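Local coordinates for protein molybdopterin biosynthesis enzyme, MoaB (Thermus thermophilus, PDB 2IS8) that probably binds molybdopterin and takes part in the biosynthesis of the molybdenum cofactor, at residues F2-L7 and L65-G70. Sequence-based numbering, arbitrary orientation.
Sequences FRVGIL and LILTNG
L65 opens the pairing twice over: its N donates to R3 O at 3.1 Å, and its O takes the N-H of G5 at 2.9 Å. Its side chain lies alongside that of V4, both pointing the same way, with L65 CD2 3.8 Å from each of V4 CG1 and V4 CG2. V4 CG1 sits anti to the backbone N (chi1 -175°), and this brings it to 4.1 Å from L67 CD1, so V4 bridges two leucines. With an alanine here both methyls are gone, which would probably leave L65 CD2 without its neighbour and open a gap beside L67 CD1. I66, on the other face beside G5, meets no side chain there; it packs on L54 and W57 of helix 47-60. L67 resumes the backbone pairing, its N reaching G5 O at 2.8 Å in a nearly straight bond (168° at the hydrogen), while its O accepts from L7 N. T68 sets CG2 against CD2 of L7, and its OG1 is hydrogen-bonded to N127 OD1 on the neighbouring strand 123-128. N69 ends the run, its N bonded to L7 O at 2.9 Å; its OD1 passes I6 CG2 at 4.0 Å and is hydrogen-bonded to T8 OG1. These are adjacent parallel strands near the middle of the mixed sheet of an alpha/beta fold, the probable molybdopterin-binding domain of the MogA/MoaB family, with helices 21-30 and 146-154 over the V4, I6, L65 and L67 face and helix 47-60 over the other. Apolar packing between the strands is chiefly V4 with L65 and L67, so five buried backbone bonds, satisfying polar atoms of R3, G5, L7, L65, L67 and N69, fix the parallel register.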
loop_
_atom_site.group_PDB
_atom_site.type_symbol
_atom_site.label_atom_id
_atom_site.label_comp_id
_atom_site.label_asym_id
_atom_site.label_seq_id
_atom_site.Cartn_x
_atom_site.Cartn_y
_atom_site.Cartn_z
ATOM N N PHE B 2 -1.379 18.275 -20.326
ATOM C CA PHE B 2 -0.131 17.728 -19.805
ATOM C C PHE B 2 0.632 16.881 -20.818
ATOM O O PHE B 2 0.050 16.058 -21.519
ATOM C CB PHE B 2 -0.437 16.896 -18.560
ATOM C CG PHE B 2 -1.209 17.646 -17.514
ATOM C CD1 PHE B 2 -0.589 18.619 -16.741
ATOM C CD2 PHE B 2 -2.567 17.404 -17.325
ATOM C CE1 PHE B 2 -1.310 19.342 -15.794
ATOM C CE2 PHE B 2 -3.299 18.124 -16.379
ATOM C CZ PHE B 2 -2.668 19.092 -15.616
ATOM N N ARG B 3 1.942 17.106 -20.890
ATOM C CA ARG B 3 2.802 16.372 -21.810
ATOM C C ARG B 3 3.102 15.002 -21.233
ATOM O O ARG B 3 3.624 14.876 -20.125
ATOM C CB ARG B 3 4.093 17.153 -22.051
ATOM C CG ARG B 3 3.839 18.510 -22.695
ATOM C CD ARG B 3 5.080 19.374 -22.666
ATOM N NE ARG B 3 6.169 18.788 -23.435
ATOM C CZ ARG B 3 7.418 18.686 -22.993
ATOM N NH1 ARG B 3 7.733 19.123 -21.780
ATOM N NH2 ARG B 3 8.353 18.157 -23.764
ATOM N N VAL B 4 2.780 13.975 -22.012
ATOM C CA VAL B 4 2.953 12.592 -21.590
ATOM C C VAL B 4 3.996 11.831 -22.388
ATOM O O VAL B 4 4.129 12.020 -23.593
ATOM C CB VAL B 4 1.620 11.826 -21.720
ATOM C CG1 VAL B 4 1.754 10.404 -21.173
ATOM C CG2 VAL B 4 0.528 12.574 -20.992
ATOM N N GLY B 5 4.715 10.953 -21.698
ATOM C CA GLY B 5 5.702 10.107 -22.340
ATOM C C GLY B 5 5.297 8.664 -22.082
ATOM O O GLY B 5 4.936 8.316 -20.953
ATOM N N ILE B 6 5.331 7.830 -23.117
ATOM C CA ILE B 6 4.970 6.422 -22.986
ATOM C C ILE B 6 6.228 5.585 -23.198
ATOM O O ILE B 6 6.821 5.600 -24.274
ATOM C CB ILE B 6 3.888 6.022 -24.026
ATOM C CG1 ILE B 6 2.616 6.841 -23.782
ATOM C CG2 ILE B 6 3.580 4.527 -23.928
ATOM C CD1 ILE B 6 1.558 6.676 -24.850
ATOM N N LEU B 7 6.636 4.867 -22.155
ATOM C CA LEU B 7 7.833 4.038 -22.218
ATOM C C LEU B 7 7.493 2.555 -22.154
ATOM O O LEU B 7 7.051 2.060 -21.118
ATOM C CB LEU B 7 8.770 4.388 -21.060
ATOM C CG LEU B 7 10.103 3.635 -21.013
ATOM C CD1 LEU B 7 10.910 3.954 -22.260
ATOM C CD2 LEU B 7 10.870 4.028 -19.764
ATOM N N LEU B 65 3.870 13.725 -17.275
ATOM C CA LEU B 65 3.467 12.369 -16.926
ATOM C C LEU B 65 4.277 11.341 -17.690
ATOM O O LEU B 65 4.495 11.481 -18.893
ATOM C CB LEU B 65 1.980 12.159 -17.250
ATOM C CG LEU B 65 1.438 10.737 -17.055
ATOM C CD1 LEU B 65 1.306 10.430 -15.566
ATOM C CD2 LEU B 65 0.088 10.589 -17.752
ATOM N N ILE B 66 4.737 10.313 -16.989
ATOM C CA ILE B 66 5.453 9.237 -17.656
ATOM C C ILE B 66 4.715 7.952 -17.341
ATOM O O ILE B 66 4.570 7.574 -16.177
ATOM C CB ILE B 66 6.909 9.092 -17.183
ATOM C CG1 ILE B 66 7.712 10.327 -17.584
ATOM C CG2 ILE B 66 7.530 7.827 -17.796
ATOM C CD1 ILE B 66 9.147 10.324 -17.062
ATOM N N LEU B 67 4.223 7.306 -18.389
ATOM C CA LEU B 67 3.516 6.050 -18.256
ATOM C C LEU B 67 4.398 4.958 -18.832
ATOM O O LEU B 67 4.582 4.877 -20.047
ATOM C CB LEU B 67 2.190 6.093 -19.025
ATOM C CG LEU B 67 1.170 7.144 -18.580
ATOM C CD1 LEU B 67 -0.046 7.116 -19.511
ATOM C CD2 LEU B 67 0.739 6.864 -17.141
ATOM N N THR B 68 4.982 4.147 -17.960
ATOM C CA THR B 68 5.794 3.033 -18.437
ATOM C C THR B 68 4.806 1.878 -18.484
ATOM O O THR B 68 3.776 1.912 -17.805
ATOM C CB THR B 68 6.940 2.647 -17.458
ATOM O OG1 THR B 68 6.393 2.062 -16.267
ATOM C CG2 THR B 68 7.765 3.861 -17.089
ATOM N N ASN B 69 5.089 0.872 -19.300
ATOM C CA ASN B 69 4.228 -0.295 -19.351
ATOM C C ASN B 69 5.107 -1.529 -19.474
ATOM O O ASN B 69 6.077 -1.538 -20.235
ATOM C CB ASN B 69 3.217 -0.217 -20.508
ATOM C CG ASN B 69 3.873 -0.244 -21.882
ATOM O OD1 ASN B 69 4.141 0.802 -22.483
ATOM N ND2 ASN B 69 4.135 -1.444 -22.382
ATOM N N GLY B 70 4.783 -2.546 -18.681
ATOM C CA GLY B 70 5.532 -3.793 -18.690
ATOM C C GLY B 70 6.606 -3.919 -17.623
ATOM O O GLY B 70 7.051 -2.919 -17.057
#